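Long-range contacts in SnoaL-like polyketide cyclase (PDB 3EHC), which is of unknown function but belongs to the SnoaL-like polyketide cyclases of the NTF2 clan, and so may act on a polyketide-like substrate: residues Gln19-Leu24 with Gly43-Leu48; Arg75-Cys80 with Gln97-Val102; Ile85-Pro90 with Val121-Gln126. All blocks are in the same frame, centred on the assembly; numbering follows the deposited sequence.

Contact 1: Gln19-Leu24 with Gly43-Leu48; sequences QAFDEL and GYRDML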
loop_
_atom_site.group_PDB
_atom_site.type_symbol
_atom_site.label_atom_id
_atom_site.label_comp_id
_atom_site.label_asym_id
_atom_site.label_seq_id
_atom_site.Cartn_x
_atom_site.Cartn_y
_atom_site.Cartn_z
ATOM N N GLN B 19 16.780 13.654 -9.413
ATOM C CA GLN B 19 17.158 14.266 -8.127
ATOM C C GLN B 19 17.096 15.805 -8.160
ATOM O O GLN B 19 17.952 16.476 -7.578
ATOM C CB GLN B 19 18.546 13.782 -7.682
ATOM C CG GLN B 19 18.656 12.250 -7.574
ATOM C CD GLN B 19 19.884 11.793 -6.808
ATOM O OE1 GLN B 19 20.195 12.304 -5.734
ATOM N NE2 GLN B 19 20.573 10.806 -7.350
ATOM N N ALA B 20 16.077 16.337 -8.847
ATOM C CA ALA B 20 15.888 17.781 -9.027
ATOM C C ALA B 20 15.029 18.331 -7.873
ATOM O O ALA B 20 13.862 18.673 -8.064
ATOM C CB ALA B 20 15.230 18.078 -10.403
ATOM N N PHE B 21 15.627 18.419 -6.682
ATOM C CA PHE B 21 14.907 18.807 -5.456
ATOM C C PHE B 21 14.741 20.310 -5.233
ATOM O O PHE B 21 13.992 20.711 -4.347
ATOM C CB PHE B 21 15.564 18.199 -4.212
ATOM C CG PHE B 21 15.707 16.705 -4.272
ATOM C CD1 PHE B 21 14.708 15.912 -4.848
ATOM C CD2 PHE B 21 16.839 16.081 -3.743
ATOM C CE1 PHE B 21 14.858 14.542 -4.914
ATOM C CE2 PHE B 21 16.990 14.695 -3.805
ATOM C CZ PHE B 21 16.006 13.931 -4.387
ATOM N N ASP B 22 15.433 21.131 -6.023
ATOM C CA ASP B 22 15.180 22.570 -6.036
ATOM C C ASP B 22 13.780 22.835 -6.580
ATOM O O ASP B 22 13.152 23.825 -6.230
ATOM C CB ASP B 22 16.204 23.312 -6.909
ATOM C CG ASP B 22 17.629 23.202 -6.381
ATOM O OD1 ASP B 22 17.905 22.311 -5.557
ATOM O OD2 ASP B 22 18.476 24.014 -6.796
ATOM N N GLU B 23 13.312 21.934 -7.446
ATOM C CA GLU B 23 11.976 22.011 -8.061
ATOM C C GLU B 23 10.849 21.426 -7.185
ATOM O O GLU B 23 9.680 21.516 -7.561
ATOM C CB GLU B 23 11.974 21.248 -9.414
ATOM C CG GLU B 23 13.156 21.574 -10.348
ATOM N N LEU B 24 11.192 20.843 -6.031
ATOM C CA LEU B 24 10.249 20.007 -5.263
ATOM C C LEU B 24 8.940 20.709 -4.891
ATOM O O LEU B 24 7.865 20.106 -4.949
ATOM C CB LEU B 24 10.930 19.481 -3.995
ATOM C CG LEU B 24 10.228 18.428 -3.140
ATOM C CD1 LEU B 24 9.823 17.196 -3.951
ATOM C CD2 LEU B 24 11.168 18.055 -2.006
ATOM N N GLY B 43 11.428 19.087 5.314
ATOM C CA GLY B 43 11.497 17.746 5.884
ATOM C C GLY B 43 11.324 16.650 4.849
ATOM O O GLY B 43 11.952 15.611 4.947
ATOM N N TYR B 44 10.464 16.911 3.867
ATOM C CA TYR B 44 10.193 16.026 2.752
ATOM C C TYR B 44 11.407 15.935 1.829
ATOM O O TYR B 44 11.784 14.835 1.402
ATOM C CB TYR B 44 8.953 16.529 1.998
ATOM C CG TYR B 44 8.211 15.476 1.205
ATOM C CD1 TYR B 44 8.675 15.082 -0.043
ATOM C CD2 TYR B 44 7.040 14.890 1.687
ATOM C CE1 TYR B 44 8.016 14.114 -0.800
ATOM C CE2 TYR B 44 6.358 13.905 0.932
ATOM C CZ TYR B 44 6.865 13.526 -0.315
ATOM O OH TYR B 44 6.241 12.575 -1.111
ATOM N N ARG B 45 12.017 17.079 1.531
ATOM C CA ARG B 45 13.260 17.133 0.745
ATOM C C ARG B 45 14.371 16.343 1.432
ATOM O O ARG B 45 15.086 15.594 0.784
ATOM C CB ARG B 45 13.697 18.587 0.528
ATOM C CG ARG B 45 14.936 18.755 -0.353
ATOM C CD ARG B 45 15.293 20.237 -0.609
ATOM N NE ARG B 45 14.278 20.931 -1.418
ATOM C CZ ARG B 45 13.412 21.848 -0.968
ATOM N NH1 ARG B 45 13.388 22.229 0.314
ATOM N NH2 ARG B 45 12.549 22.400 -1.817
ATOM N N ASP B 46 14.512 16.521 2.743
ATOM C CA ASP B 46 15.532 15.802 3.533
ATOM C C ASP B 46 15.333 14.304 3.468
ATOM O O ASP B 46 16.291 13.553 3.404
ATOM C CB ASP B 46 15.486 16.190 5.026
ATOM C CG ASP B 46 15.872 17.625 5.287
ATOM O OD1 ASP B 46 16.532 18.260 4.424
ATOM O OD2 ASP B 46 15.512 18.112 6.381
HETATM N N MSE B 47 14.078 13.884 3.539
HETATM C CA MSE B 47 13.709 12.478 3.425
HETATM C C MSE B 47 14.139 11.864 2.099
HETATM O O MSE B 47 14.711 10.790 2.094
HETATM C CB MSE B 47 12.202 12.302 3.606
HETATM C CG MSE B 47 11.675 10.907 3.309
HETATM SE SE MSE B 47 9.720 10.800 3.305
HETATM C CE MSE B 47 9.285 11.616 1.563
ATOM N N LEU B 48 13.863 12.544 0.988
ATOM C CA LEU B 48 14.271 12.071 -0.339
ATOM C C LEU B 48 15.801 12.111 -0.537
ATOM O O LEU B 48 16.346 11.213 -1.157
ATOM C CB LEU B 48 13.576 12.862 -1.449
ATOM C CG LEU B 48 12.057 12.925 -1.445
ATOM C CD1 LEU B 48 11.578 14.083 -2.350
ATOM C CD2 LEU B 48 11.488 11.576 -1.880
#

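Contact 2: Arg75-Cys80 with Gln97-Val102; sequences RLFFDC and QFCEHV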
loop_
_atom_site.group_PDB
_atom_site.type_symbol
_atom_site.label_atom_id
_atom_site.label_comp_id
_atom_site.label_asym_id
_atom_site.label_seq_id
_atom_site.Cartn_x
_atom_site.Cartn_y
_atom_site.Cartn_z
ATOM N N ARG B 75 1.059 2.068 -6.832
ATOM C CA ARG B 75 1.944 0.943 -6.570
ATOM C C ARG B 75 3.234 1.215 -7.336
ATOM O O ARG B 75 3.240 1.210 -8.551
ATOM C CB ARG B 75 1.328 -0.377 -7.006
ATOM C CG ARG B 75 2.249 -1.565 -6.868
ATOM C CD ARG B 75 1.466 -2.801 -7.348
ATOM N NE ARG B 75 2.307 -3.948 -7.620
ATOM C CZ ARG B 75 2.759 -4.763 -6.670
ATOM N NH1 ARG B 75 2.444 -4.587 -5.381
ATOM N NH2 ARG B 75 3.488 -5.779 -7.017
ATOM N N LEU B 76 4.307 1.458 -6.587
ATOM C CA LEU B 76 5.635 1.717 -7.096
ATOM C C LEU B 76 6.454 0.458 -6.878
ATOM O O LEU B 76 6.389 -0.141 -5.796
ATOM C CB LEU B 76 6.288 2.836 -6.282
ATOM C CG LEU B 76 5.530 4.160 -6.209
ATOM C CD1 LEU B 76 6.074 5.108 -5.127
ATOM C CD2 LEU B 76 5.635 4.733 -7.574
ATOM N N PHE B 77 7.241 0.104 -7.891
ATOM C CA PHE B 77 8.111 -1.035 -7.883
ATOM C C PHE B 77 9.575 -0.551 -7.893
ATOM O O PHE B 77 9.952 0.329 -8.685
ATOM C CB PHE B 77 7.806 -1.922 -9.099
ATOM C CG PHE B 77 8.826 -3.003 -9.305
ATOM C CD1 PHE B 77 8.970 -4.008 -8.356
ATOM C CD2 PHE B 77 9.682 -2.983 -10.414
ATOM C CE1 PHE B 77 9.913 -4.992 -8.500
ATOM C CE2 PHE B 77 10.650 -3.988 -10.577
ATOM C CZ PHE B 77 10.768 -4.989 -9.612
ATOM N N PHE B 78 10.361 -1.096 -6.960
ATOM C CA PHE B 78 11.784 -0.779 -6.824
ATOM C C PHE B 78 12.629 -2.001 -7.042
ATOM O O PHE B 78 12.293 -3.094 -6.591
ATOM C CB PHE B 78 12.085 -0.218 -5.439
ATOM C CG PHE B 78 11.416 1.083 -5.163
ATOM C CD1 PHE B 78 12.000 2.275 -5.566
ATOM C CD2 PHE B 78 10.182 1.120 -4.470
ATOM C CE1 PHE B 78 11.368 3.492 -5.307
ATOM C CE2 PHE B 78 9.556 2.306 -4.183
ATOM C CZ PHE B 78 10.134 3.499 -4.594
ATOM N N ASP B 79 13.723 -1.789 -7.762
ATOM C CA ASP B 79 14.744 -2.775 -8.019
ATOM C C ASP B 79 16.075 -2.022 -7.862
ATOM O O ASP B 79 16.499 -1.303 -8.749
ATOM C CB ASP B 79 14.534 -3.322 -9.439
ATOM C CG ASP B 79 15.434 -4.501 -9.784
ATOM O OD1 ASP B 79 16.280 -4.903 -8.965
ATOM O OD2 ASP B 79 15.266 -5.043 -10.902
ATOM N N CYS B 80 16.681 -2.139 -6.691
ATOM C CA CYS B 80 17.724 -1.220 -6.278
ATOM C C CYS B 80 18.700 -1.872 -5.285
ATOM O O CYS B 80 18.536 -3.049 -4.939
ATOM C CB CYS B 80 17.069 0.035 -5.713
ATOM S SG CYS B 80 16.047 -0.286 -4.317
ATOM N N GLN B 97 14.286 -6.309 -4.707
ATOM C CA GLN B 97 13.081 -5.803 -5.331
ATOM C C GLN B 97 11.959 -5.754 -4.286
ATOM O O GLN B 97 11.740 -6.704 -3.541
ATOM C CB GLN B 97 12.623 -6.658 -6.512
ATOM C CG GLN B 97 13.574 -6.701 -7.684
ATOM C CD GLN B 97 14.683 -7.676 -7.425
ATOM O OE1 GLN B 97 14.437 -8.728 -6.865
ATOM N NE2 GLN B 97 15.915 -7.321 -7.794
ATOM N N PHE B 98 11.278 -4.635 -4.218
ATOM C CA PHE B 98 10.157 -4.493 -3.311
ATOM C C PHE B 98 9.245 -3.395 -3.803
ATOM O O PHE B 98 9.661 -2.513 -4.543
ATOM C CB PHE B 98 10.648 -4.137 -1.905
ATOM C CG PHE B 98 11.466 -2.881 -1.849
ATOM C CD1 PHE B 98 12.824 -2.918 -2.082
ATOM C CD2 PHE B 98 10.884 -1.670 -1.548
ATOM C CE1 PHE B 98 13.574 -1.777 -2.052
ATOM C CE2 PHE B 98 11.640 -0.531 -1.502
ATOM C CZ PHE B 98 12.990 -0.580 -1.756
ATOM N N CYS B 99 7.993 -3.442 -3.375
ATOM C CA CYS B 99 7.040 -2.413 -3.759
ATOM C C CYS B 99 6.702 -1.508 -2.590
ATOM O O CYS B 99 6.919 -1.852 -1.429
ATOM C CB CYS B 99 5.770 -3.038 -4.314
ATOM S SG CYS B 99 5.992 -3.801 -5.889
ATOM N N GLU B 100 6.184 -0.338 -2.939
ATOM C CA GLU B 100 5.635 0.622 -1.994
ATOM C C GLU B 100 4.215 0.953 -2.480
ATOM O O GLU B 100 4.006 1.200 -3.672
ATOM C CB GLU B 100 6.466 1.894 -1.978
ATOM C CG GLU B 100 6.038 2.914 -0.915
ATOM C CD GLU B 100 6.707 4.286 -1.094
ATOM O OE1 GLU B 100 7.676 4.397 -1.873
ATOM O OE2 GLU B 100 6.261 5.259 -0.443
ATOM N N HIS B 101 3.256 0.925 -1.554
ATOM C CA HIS B 101 1.879 1.341 -1.820
ATOM C C HIS B 101 1.598 2.627 -1.066
ATOM O O HIS B 101 1.658 2.684 0.155
ATOM C CB HIS B 101 0.897 0.291 -1.380
ATOM C CG HIS B 101 0.914 -0.934 -2.238
ATOM N ND1 HIS B 101 -0.032 -1.928 -2.134
ATOM C CD2 HIS B 101 1.768 -1.325 -3.211
ATOM C CE1 HIS B 101 0.226 -2.872 -3.019
ATOM N NE2 HIS B 101 1.312 -2.527 -3.686
ATOM N N VAL B 102 1.258 3.664 -1.809
ATOM C CA VAL B 102 1.214 4.998 -1.239
ATOM C C VAL B 102 -0.029 5.759 -1.721
ATOM O O VAL B 102 -0.410 5.688 -2.877
ATOM C CB VAL B 102 2.576 5.748 -1.511
ATOM C CG1 VAL B 102 2.915 5.675 -2.961
ATOM C CG2 VAL B 102 2.596 7.216 -0.927
#

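Contact 3: Ile85-Pro90 with Val121-Gln126; sequences IFMDLP and VAIERQ. With SO4 (sulfate ion), chain G.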
loop_
_atom_site.group_PDB
_atom_site.type_symbol
_atom_site.label_atom_id
_atom_site.label_comp_id
_atom_site.label_asym_id
_atom_site.label_seq_id
_atom_site.Cartn_x
_atom_site.Cartn_y
_atom_site.Cartn_z
ATOM N N ILE B 85 22.137 -0.524 5.893
ATOM C CA ILE B 85 20.916 -0.894 6.594
ATOM C C ILE B 85 19.767 -0.234 5.891
ATOM O O ILE B 85 19.895 0.912 5.502
ATOM C CB ILE B 85 20.957 -0.400 8.038
ATOM C CG1 ILE B 85 22.152 -1.049 8.761
ATOM C CG2 ILE B 85 19.637 -0.706 8.717
ATOM C CD1 ILE B 85 22.744 -0.177 9.878
ATOM N N PHE B 86 18.668 -0.958 5.701
ATOM C CA PHE B 86 17.458 -0.403 5.096
ATOM C C PHE B 86 16.250 -1.110 5.711
ATOM O O PHE B 86 16.151 -2.326 5.631
ATOM C CB PHE B 86 17.478 -0.530 3.540
ATOM C CG PHE B 86 16.244 0.038 2.868
ATOM C CD1 PHE B 86 15.929 1.400 2.978
ATOM C CD2 PHE B 86 15.393 -0.785 2.127
ATOM C CE1 PHE B 86 14.765 1.928 2.378
ATOM C CE2 PHE B 86 14.228 -0.281 1.543
ATOM C CZ PHE B 86 13.926 1.084 1.649
HETATM N N MSE B 87 15.359 -0.334 6.333
HETATM C CA MSE B 87 14.238 -0.851 7.121
HETATM C C MSE B 87 14.723 -1.786 8.215
HETATM O O MSE B 87 14.116 -2.821 8.467
HETATM C CB MSE B 87 13.223 -1.530 6.229
HETATM C CG MSE B 87 12.718 -0.635 5.093
HETATM SE SE MSE B 87 11.158 -1.456 4.217
HETATM C CE MSE B 87 9.812 -0.840 5.540
ATOM N N ASP B 88 15.831 -1.385 8.848
ATOM C CA ASP B 88 16.540 -2.176 9.869
ATOM C C ASP B 88 17.044 -3.580 9.438
ATOM O O ASP B 88 17.271 -4.472 10.274
ATOM C CB ASP B 88 15.717 -2.157 11.159
ATOM C CG ASP B 88 15.443 -0.744 11.615
ATOM O OD1 ASP B 88 16.436 -0.030 11.871
ATOM O OD2 ASP B 88 14.266 -0.323 11.676
ATOM N N LEU B 89 17.220 -3.753 8.137
ATOM C CA LEU B 89 17.682 -4.989 7.555
ATOM C C LEU B 89 19.102 -4.768 7.022
ATOM O O LEU B 89 19.348 -3.757 6.373
ATOM C CB LEU B 89 16.768 -5.386 6.398
ATOM C CG LEU B 89 15.346 -5.738 6.811
ATOM C CD1 LEU B 89 14.463 -6.024 5.564
ATOM C CD2 LEU B 89 15.416 -6.914 7.820
ATOM N N PRO B 90 20.048 -5.700 7.300
ATOM C CA PRO B 90 21.402 -5.523 6.765
ATOM C C PRO B 90 21.548 -5.874 5.273
ATOM O O PRO B 90 22.215 -6.835 4.920
ATOM C CB PRO B 90 22.266 -6.391 7.696
ATOM C CG PRO B 90 21.362 -7.439 8.172
ATOM C CD PRO B 90 19.951 -6.908 8.132
ATOM N N VAL B 121 8.450 -7.395 4.113
ATOM C CA VAL B 121 8.456 -8.856 4.054
ATOM C C VAL B 121 9.195 -9.359 2.795
ATOM O O VAL B 121 9.887 -10.340 2.886
ATOM C CB VAL B 121 7.017 -9.455 4.219
ATOM C CG1 VAL B 121 7.041 -10.952 4.181
ATOM C CG2 VAL B 121 6.386 -8.994 5.570
ATOM N N ALA B 122 9.018 -8.685 1.652
ATOM C CA ALA B 122 9.673 -9.025 0.372
ATOM C C ALA B 122 11.186 -8.959 0.520
ATOM O O ALA B 122 11.906 -9.839 0.050
ATOM C CB ALA B 122 9.176 -8.071 -0.771
ATOM N N ILE B 123 11.661 -7.929 1.218
ATOM C CA ILE B 123 13.093 -7.767 1.453
ATOM C C ILE B 123 13.630 -8.865 2.396
ATOM O O ILE B 123 14.685 -9.430 2.150
ATOM C CB ILE B 123 13.467 -6.355 2.013
ATOM C CG1 ILE B 123 12.908 -5.237 1.130
ATOM C CG2 ILE B 123 15.068 -6.193 2.143
ATOM C CD1 ILE B 123 13.166 -3.785 1.734
ATOM N N GLU B 124 12.908 -9.127 3.482
ATOM C CA GLU B 124 13.264 -10.181 4.436
ATOM C C GLU B 124 13.460 -11.527 3.760
ATOM O O GLU B 124 14.446 -12.236 4.024
ATOM C CB GLU B 124 12.205 -10.245 5.552
ATOM C CG GLU B 124 12.295 -9.094 6.539
ATOM C CD GLU B 124 11.081 -8.988 7.527
ATOM O OE1 GLU B 124 10.039 -9.672 7.348
ATOM O OE2 GLU B 124 11.173 -8.219 8.500
ATOM N N ARG B 125 12.505 -11.868 2.906
ATOM C CA ARG B 125 12.585 -13.080 2.129
ATOM C C ARG B 125 13.785 -13.175 1.230
ATOM O O ARG B 125 14.322 -14.245 1.079
ATOM C CB ARG B 125 11.337 -13.228 1.276
ATOM C CG ARG B 125 10.220 -13.702 2.098
ATOM C CD ARG B 125 8.998 -13.911 1.281
ATOM N NE ARG B 125 7.846 -14.036 2.168
ATOM C CZ ARG B 125 6.605 -13.727 1.817
ATOM N NH1 ARG B 125 6.361 -13.256 0.591
ATOM N NH2 ARG B 125 5.612 -13.884 2.699
ATOM N N GLN B 126 14.173 -12.066 0.608
ATOM C CA GLN B 126 15.333 -12.043 -0.268
ATOM C C GLN B 126 16.664 -12.210 0.459
ATOM O O GLN B 126 17.600 -12.736 -0.109
ATOM C CB GLN B 126 15.336 -10.764 -1.092
ATOM C CG GLN B 126 14.315 -10.816 -2.172
ATOM C CD GLN B 126 14.010 -9.467 -2.797
ATOM O OE1 GLN B 126 14.755 -8.969 -3.661
ATOM N NE2 GLN B 126 12.879 -8.895 -2.411
HETATM S S SO4 G . 2.347 -12.897 0.084
HETATM O O1 SO4 G . 2.459 -14.083 -0.789
HETATM O O2 SO4 G . 3.141 -11.791 -0.465
HETATM O O3 SO4 G . 2.826 -13.186 1.436
HETATM O O4 SO4 G . 0.940 -12.506 0.189
#

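Contact 1: Gln19-Leu24 with Gly43-Leu48
This is a buried loop-on-helix contact: F21 and L24, from the loop that follows helix 5-17, pack on R45 and L48 of helix 40-54, and one arginine side chain ties the two together. The polar part is R45 bonding the backbone carbonyl of F21. R45 NE donates to F21 O over 3.0 Å with a nearly straight N-H...O angle of 165°. F21 O lies close to the plane of the guanidinium, at its edge, but seen from the carbonyl the donor stands well above the peptide plane. A second, weak bond from R45 NH2 reaches the same oxygen. The R45 chain runs extended from its backbone, with CG anti to the backbone N (chi1 -176°), and then bends at chi3 (-67°), which turns NE toward F21 O.

In the NTF2-like, cone-shaped alpha+beta fold, helices pack against a strongly curved sheet, and here the chain leaving one helix is laid against the next. Helix 5-17 ends in a Schellman motif with Q19, of positive phi, as its C-prime residue, and the following turn directs F21 and L24 at helix 40-54.

The apolar part lies beside the arginine. F21 CB sits 3.9 Å from R45 CG, while the far end of the ring, CZ, meets L48 CB at 4.0 Å. The side chains of L24 and R45 run antiparallel past one another: L24 CD2 touches R45 CB at 3.6 Å and also lies over one face of the guanidinium. Its other methyl, CD1, meets L48 CD1 tip to tip at 3.9 Å. L24 also packs on Y12 and L48 on L16, both of helix 5-17, and Y44 OH hydrogen-bonds Y12 OH.

Contact 2: Arg75-Cys80 with Gln97-Val102
R75-C80 and Q97-V102 pair as antiparallel neighbours in the curved sheet of the NTF2-like fold, their axes 4.7 Å apart. L76 with E100 and F78 with F98 are the hydrogen-bonded pairs, each closed by two backbone N-H...O bonds; R75, F77 and D79 face H101, C99 and Q97 in non-hydrogen-bonded pairs.

On the face bearing R75, D79, Q97 and H101, the arginine and histidine run alongside each other in the same direction. R75 NH1 donates to H101 NE2 over 2.9 Å, close to the planes of both groups although these stand 74° apart. At the other end of the pairing, Q97 NE2 donates to D79 OD1 over 2.7 Å at an almost straight 177°, approaching from above the carboxylate plane. In the modelled conformer of C99, one of two, SG lies over one face of the R75 guanidinium and at the edge of the F77 ring, so both contacts are tentative.

On the other face, F78 puts CB over the F98 ring, a CH-pi contact 3.9 Å from the centroid. The ring planes are only 23° apart, but the offset is so large that they hardly overlap; F78 CD2 lies 3.7 Å from F98 CE2. E100 OE1 touches the edge of the F78 ring, while its OE2 bonds S116 OG.

Further out, E63 makes a salt bridge to R75 NE and R95 another to D79 OD1. Across the dimer, ND1 of H101 of the second subunit hydrogen-bonds to H101 O.

Contact 3: Ile85-Pro90 with Val121-Gln126
I123 of helix 120-127 points its side chain at the hairpin 85-90 and meets three of its residues, F86 and M87 at about a right angle and L89 obliquely. Its CD1 reaches the edge of the F86 ring, 3.7 Å from CE2. The same methyl lies 4.0 Å from M87 SE. The other branch, CG2, is pressed against L89 CD1 at 3.5 Å, tighter than usual for two methyls. I123 CG1 is anti to the carbonyl carbon (chi1 -53°), and chi2 of 175° extends CD1 from it toward F86 and M87, while CG2, anti to the backbone N, meets L89. The next residue, E124, crosses L89 at about a right angle, its CG 3.9 Å from L89 CD1.

M87 CG rests over the centre of the F86 ring. A type I' turn from F86 to L89 puts M87 and D88 at its corner, with F86 N to L89 O and L89 N to F86 O closing it.

No hydrogen bond crosses between the two segments. The polar end of E124 instead forms a salt bridge through OE1 with K120 of the second subunit, and M87 packs on V121 of that subunit. R125 NH2 donates to O3 of a sulfate, probably from the crystallisation liquor, which N35 of the second subunit also binds. The whole is a beta-hairpin with a two-residue type I' turn, lying against the C-terminal helix beside the dimer interface.

Overall arrangement
Contact 1 comes first along the chain and is complete before the other two begin; the segments of contacts 2 and 3 then alternate, the hairpin 85-90 lying between strands 71-80 and 96-107. The centres of contacts 1 and 2 are about 19 Å apart, on opposite sides of the chain's centre, and those of contacts 1 and 3 about 25 Å; neither pair touches. Contacts 2 and 3 have centres about 13 Å apart and do meet: Q126 NE2 lies 2.7 Å from Q97 O, and F98 packs on F86 and I123. Contact 1 thus belongs to the helical layer within the subunit, whereas contact 2 lies within the main sheet, contact 3 joins the hairpin to the C-terminal helix, and both reach the second subunit.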